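Malate dehydrogenase (Entamoeba histolytica, PDB 3I0P) probably catalyses the NAD-dependent interconversion of malate and oxaloacetate. Local coordinates at residues 47-51 and 52-56. Numbering follows the deposited sequence.
With NAD (nicotinamide-adenine-dinucleotide), chain B.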
# COMPACT_ATOMS: atom_id res chain seq x y z
N MET A 47 13.26 11.81 11.45
CA MET A 47 11.84 12.14 11.54
C MET A 47 11.68 13.10 12.70
O MET A 47 11.19 12.74 13.76
CB MET A 47 10.98 10.88 11.77
CG MET A 47 11.15 9.77 10.75
SD MET A 47 10.76 10.38 9.10
CE MET A 47 10.92 8.86 8.13
N ASP A 48 12.10 14.34 12.50
CA ASP A 48 12.29 15.28 13.61
C ASP A 48 10.98 15.70 14.31
O ASP A 48 11.01 16.33 15.37
CB ASP A 48 13.14 16.47 13.15
CG ASP A 48 14.53 16.04 12.69
OD1 ASP A 48 15.16 15.23 13.40
OD2 ASP A 48 14.99 16.48 11.61
N THR A 49 9.86 15.31 13.71
CA THR A 49 8.54 15.55 14.27
C THR A 49 8.08 14.48 15.27
O THR A 49 7.01 14.61 15.87
CB THR A 49 7.49 15.63 13.14
OG1 THR A 49 7.71 16.83 12.38
CG2 THR A 49 6.07 15.63 13.71
N HIS A 50 8.86 13.42 15.46
CA HIS A 50 8.36 12.24 16.18
C HIS A 50 9.22 11.70 17.33
O HIS A 50 8.93 10.63 17.87
CB HIS A 50 7.98 11.13 15.19
CG HIS A 50 6.71 11.40 14.46
ND1 HIS A 50 6.68 11.92 13.18
CD2 HIS A 50 5.42 11.26 14.83
CE1 HIS A 50 5.43 12.07 12.80
NE2 HIS A 50 4.64 11.68 13.78
N GLY A 51 10.26 12.45 17.70
CA GLY A 51 11.11 12.12 18.85
C GLY A 51 11.12 13.24 19.87
O GLY A 51 10.07 13.78 20.22
N ILE A 52 12.32 13.61 20.33
CA ILE A 52 12.50 14.64 21.37
C ILE A 52 11.75 15.97 21.13
O ILE A 52 11.26 16.58 22.07
CB ILE A 52 14.02 14.86 21.71
CG1 ILE A 52 14.22 15.69 22.98
CG2 ILE A 52 14.78 15.45 20.54
CD1 ILE A 52 13.69 15.07 24.25
N GLN A 53 11.65 16.41 19.87
CA GLN A 53 11.00 17.70 19.55
C GLN A 53 9.50 17.69 19.82
O GLN A 53 8.81 18.70 19.65
CB GLN A 53 11.29 18.11 18.10
CG GLN A 53 12.76 18.38 17.85
CD GLN A 53 13.07 18.81 16.43
OE1 GLN A 53 14.09 18.40 15.86
NE2 GLN A 53 12.20 19.65 15.85
N ARG A 54 9.02 16.53 20.27
CA ARG A 54 7.62 16.32 20.52
C ARG A 54 7.45 15.61 21.85
O ARG A 54 6.35 15.28 22.26
CB ARG A 54 7.05 15.47 19.38
CG ARG A 54 5.64 15.82 18.95
CD ARG A 54 5.41 17.32 18.74
NE ARG A 54 6.07 17.84 17.55
CZ ARG A 54 6.23 19.13 17.29
NH1 ARG A 54 5.78 20.03 18.16
NH2 ARG A 54 6.84 19.53 16.17
N PHE A 55 8.57 15.40 22.54
CA PHE A 55 8.58 14.67 23.79
C PHE A 55 7.66 15.30 24.82
O PHE A 55 6.77 14.63 25.35
CB PHE A 55 10.02 14.60 24.34
CG PHE A 55 10.17 13.77 25.58
CD1 PHE A 55 9.71 12.46 25.62
CD2 PHE A 55 10.82 14.29 26.69
CE1 PHE A 55 9.86 11.68 26.76
CE2 PHE A 55 10.99 13.53 27.83
CZ PHE A 55 10.51 12.22 27.87
N LYS A 56 7.84 16.60 25.06
CA LYS A 56 7.08 17.29 26.08
C LYS A 56 5.56 17.35 25.81
O LYS A 56 4.76 16.93 26.66
CB LYS A 56 7.62 18.70 26.35
CG LYS A 56 7.12 19.22 27.68
CD LYS A 56 7.37 20.70 27.88
CE LYS A 56 6.42 21.25 28.96
NZ LYS A 56 5.03 21.48 28.45
PA NAD B . 7.97 11.18 3.84
O1A NAD B . 9.08 11.86 4.61
O2A NAD B . 7.25 11.96 2.79
O5B NAD B . 8.62 9.87 3.18
C5B NAD B . 9.38 8.96 4.00
C4B NAD B . 9.62 7.61 3.31
O4B NAD B . 9.87 7.76 1.90
C3B NAD B . 10.84 6.89 3.85
O3B NAD B . 10.61 5.48 3.74
C2B NAD B . 11.95 7.31 2.91
O2B NAD B . 13.00 6.35 2.87
C1B NAD B . 11.22 7.39 1.59
N9A NAD B . 11.80 8.35 0.60
C8A NAD B . 11.91 9.68 0.74
N7A NAD B . 12.45 10.18 -0.39
C5A NAD B . 12.68 9.14 -1.24
C6A NAD B . 13.22 9.03 -2.53
N6A NAD B . 13.65 10.12 -3.21
N1A NAD B . 13.31 7.81 -3.11
C2A NAD B . 12.90 6.71 -2.47
N3A NAD B . 12.38 6.79 -1.23
C4A NAD B . 12.26 7.99 -0.60
O3 NAD B . 6.89 10.51 4.86
PN NAD B . 5.82 11.25 5.84
O1N NAD B . 4.44 10.89 5.34
O2N NAD B . 6.21 12.69 6.06
O5D NAD B . 6.03 10.50 7.24
C5D NAD B . 7.11 10.85 8.12
C4D NAD B . 6.98 10.11 9.44
O4D NAD B . 5.79 10.50 10.13
C3D NAD B . 6.90 8.60 9.25
O3D NAD B . 7.93 8.00 10.04
C2D NAD B . 5.49 8.21 9.72
O2D NAD B . 5.39 6.94 10.40
C1D NAD B . 5.17 9.33 10.68
N1N NAD B . 3.73 9.49 10.87
C2N NAD B . 3.17 9.00 12.00
C3N NAD B . 1.80 9.13 12.22
C7N NAD B . 1.17 8.59 13.48
O7N NAD B . -0.04 8.73 13.63
N7N NAD B . 1.93 7.98 14.38
C4N NAD B . 1.01 9.77 11.26
C5N NAD B . 1.61 10.26 10.10
C6N NAD B . 2.98 10.10 9.92
O HOH W 1 12.00 14.86 17.36
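Water 1 is gripped by three backbone groups: it donates to Asp48 O at 2.7 Å and accepts from the N-H groups of Gly51 and Gln53, tying 47-51 to the start of 52-56. A direct bond, Arg54 N to Gly51 O at 2.9 Å, closes the next bend, 51-54. The Gln53 side chain crosses that of Asp48 at a slant: its CB sits 3.3 Å from Asp48 O, and its OE1 comes to 3.5 Å from Asp48 CB. The amide and carboxylate planes are 10° apart; Asp48 OD1 forms its salt bridge with Arg337. Arg54 CG lies 3.6 Å from Thr49 O, placed there by chi1 (-143°); the bends at chi2 and chi3 then carry the guanidinium round so that this oxygen lies at its edge, near its plane. On the cofactor side, His50 CE1 approaches NAD O4D at 3.1 Å, while Thr49 CG2 lies over one face of the imidazole ring, toward its rim. Met47 CE reaches 3.7 Å from NAD O3D on the same ribose. Ile52 and Phe55 pack against helix 11-24 and helix 346-359. Altogether this is a type I turn, Met47 to His50, followed by the link to the N-cap of helix 55-64 at Arg54; Met47 and His50 contribute to the NAD pocket beside the nicotinamide ribose.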